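Local coordinates for probable tautomerase HP_0924 (Helicobacter pylori, PDB 3M21), which is a small, probable tautomerase of the MIF clan, assembled from six copies of a short chain with a beta-alpha-beta core, at residues 3-8 with 43-48. Residues are numbered along the deposited sequence; the frame is centred on the assembly and turned at random.
Sequences INIKLV and VIIDEV
Asp-46 lies beside Lys-6 on one face of the sheet, and its OD2 takes two bonds from strand 3-7. Lys-6 NZ makes a salt bridge to Asp-46 OD2 at 2.7 Å; the lysine chain runs alongside the aspartate, and a bend at chi4 turns NZ in. From the other face of the carboxylate plane comes Asn-4 ND2, 2.7 Å from Asp-46 OD2 in a nearly straight bond. With CG anti to its backbone N (chi1 -177°), the asparagine crosses the aspartate at about a right angle, its amide plane 77° from the carboxylate. Asn-4 ND2 also donates to Ile-44 O at 3.0 Å, from above the carbonyl plane, while Ile-5 N reaches that oxygen in the plane. Two donors, one of them charged, would be expected to stabilise the ionised aspartate.

Just past the last bridge, Leu-7 with Glu-47, Val-48 N still bonds to Leu-7 O at 2.8 Å. Val-48 CB packs 3.8 Å from Leu-7 O, and Val-8 CG1 comes within 3.2 Å of Val-48 O. On the face away from Asp-46, Leu-7 holds CG between its backbone N and carbonyl carbon (chi1 60°). There Leu-7 CD2 meets Ile-45 CG2 at 4.2 Å, and Ile-3, Ile-5 and Val-43 share that face.

The parallel strands and helix 16-34 between them form a right-handed beta-alpha-beta crossover, the helix covering this mainly apolar face through Val-26 and Leu-22. Strands of two neighbouring subunits continue the sheet antiparallel, one beside 3-6, the other beside 43-44.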
loop_
_atom_site.group_PDB
_atom_site.type_symbol
_atom_site.label_atom_id
_atom_site.label_comp_id
_atom_site.label_asym_id
_atom_site.label_seq_id
_atom_site.Cartn_x
_atom_site.Cartn_y
_atom_site.Cartn_z
ATOM N N ILE F 3 1.562 6.398 -7.872
ATOM C CA ILE F 3 2.885 5.815 -7.648
ATOM C C ILE F 3 3.329 6.062 -6.213
ATOM O O ILE F 3 3.440 7.206 -5.762
ATOM C CB ILE F 3 3.952 6.413 -8.592
ATOM C CG1 ILE F 3 3.578 6.146 -10.057
ATOM C CG2 ILE F 3 5.315 5.822 -8.275
ATOM C CD1 ILE F 3 2.534 7.108 -10.604
ATOM N N ASN F 4 3.583 4.975 -5.501
ATOM C CA ASN F 4 4.005 5.055 -4.112
ATOM C C ASN F 4 5.464 4.631 -4.104
ATOM O O ASN F 4 5.821 3.579 -4.628
ATOM C CB ASN F 4 3.151 4.101 -3.265
ATOM C CG ASN F 4 3.461 4.171 -1.773
ATOM O OD1 ASN F 4 3.214 3.204 -1.048
ATOM N ND2 ASN F 4 3.983 5.310 -1.305
ATOM N N ILE F 5 6.319 5.475 -3.554
ATOM C CA ILE F 5 7.731 5.151 -3.497
ATOM C C ILE F 5 8.120 5.079 -2.034
ATOM O O ILE F 5 7.913 6.033 -1.293
ATOM C CB ILE F 5 8.586 6.244 -4.169
ATOM C CG1 ILE F 5 8.260 6.335 -5.656
ATOM C CG2 ILE F 5 10.057 5.954 -3.960
ATOM C CD1 ILE F 5 8.870 7.552 -6.330
ATOM N N LYS F 6 8.681 3.951 -1.622
ATOM C CA LYS F 6 9.106 3.795 -0.242
ATOM C C LYS F 6 10.616 3.634 -0.236
ATOM O O LYS F 6 11.161 2.744 -0.897
ATOM C CB LYS F 6 8.444 2.567 0.380
ATOM C CG LYS F 6 6.926 2.667 0.450
ATOM C CD LYS F 6 6.320 1.458 1.156
ATOM C CE LYS F 6 4.811 1.516 1.121
ATOM N NZ LYS F 6 4.291 2.752 1.763
ATOM N N LEU F 7 11.292 4.498 0.511
ATOM C CA LEU F 7 12.745 4.457 0.580
ATOM C C LEU F 7 13.247 4.786 1.985
ATOM O O LEU F 7 12.505 5.316 2.804
ATOM C CB LEU F 7 13.318 5.448 -0.427
ATOM C CG LEU F 7 12.903 6.912 -0.218
ATOM C CD1 LEU F 7 13.716 7.518 0.917
ATOM C CD2 LEU F 7 13.138 7.718 -1.495
ATOM N N VAL F 8 14.504 4.467 2.254
ATOM C CA VAL F 8 15.099 4.755 3.558
ATOM C C VAL F 8 16.046 5.949 3.440
ATOM O O VAL F 8 16.951 5.953 2.598
ATOM C CB VAL F 8 15.902 3.551 4.088
ATOM C CG1 VAL F 8 16.374 3.821 5.506
ATOM C CG2 VAL F 8 15.048 2.309 4.036
ATOM N N VAL F 43 1.626 10.914 -6.770
ATOM C CA VAL F 43 2.840 10.273 -6.306
ATOM C C VAL F 43 2.996 10.574 -4.823
ATOM O O VAL F 43 2.806 11.712 -4.373
ATOM C CB VAL F 43 4.078 10.800 -7.081
ATOM C CG1 VAL F 43 5.346 10.076 -6.626
ATOM C CG2 VAL F 43 3.870 10.614 -8.570
ATOM N N ILE F 44 3.309 9.532 -4.063
ATOM C CA ILE F 44 3.504 9.659 -2.630
ATOM C C ILE F 44 4.807 8.970 -2.283
ATOM O O ILE F 44 5.003 7.786 -2.576
ATOM C CB ILE F 44 2.363 8.988 -1.841
ATOM C CG1 ILE F 44 1.045 9.732 -2.088
ATOM C CG2 ILE F 44 2.716 8.936 -0.365
ATOM C CD1 ILE F 44 -0.196 9.059 -1.453
ATOM N N ILE F 45 5.706 9.731 -1.675
ATOM C CA ILE F 45 6.996 9.210 -1.267
ATOM C C ILE F 45 6.946 8.990 0.237
ATOM O O ILE F 45 6.607 9.899 1.005
ATOM C CB ILE F 45 8.131 10.210 -1.583
ATOM C CG1 ILE F 45 8.227 10.440 -3.098
ATOM C CG2 ILE F 45 9.442 9.700 -1.031
ATOM C CD1 ILE F 45 9.127 11.624 -3.470
ATOM N N ASP F 46 7.268 7.778 0.666
ATOM C CA ASP F 46 7.275 7.471 2.091
ATOM C C ASP F 46 8.717 7.273 2.507
ATOM O O ASP F 46 9.482 6.613 1.807
ATOM C CB ASP F 46 6.487 6.195 2.360
ATOM C CG ASP F 46 5.034 6.321 1.969
ATOM O OD1 ASP F 46 4.403 7.350 2.321
ATOM O OD2 ASP F 46 4.518 5.386 1.331
ATOM N N GLU F 47 9.081 7.847 3.646
ATOM C CA GLU F 47 10.428 7.724 4.161
ATOM C C GLU F 47 10.382 6.765 5.339
ATOM O O GLU F 47 9.778 7.055 6.376
ATOM C CB GLU F 47 10.960 9.097 4.573
ATOM C CG GLU F 47 11.246 9.992 3.374
ATOM C CD GLU F 47 11.533 11.436 3.754
ATOM O OE1 GLU F 47 10.656 12.291 3.548
ATOM O OE2 GLU F 47 12.631 11.711 4.265
ATOM N N VAL F 48 11.014 5.609 5.153
ATOM C CA VAL F 48 11.040 4.547 6.154
ATOM C C VAL F 48 12.321 4.520 6.971
ATOM O O VAL F 48 13.422 4.577 6.417
ATOM C CB VAL F 48 10.878 3.178 5.468
ATOM C CG1 VAL F 48 10.730 2.089 6.509
ATOM C CG2 VAL F 48 9.679 3.214 4.535
#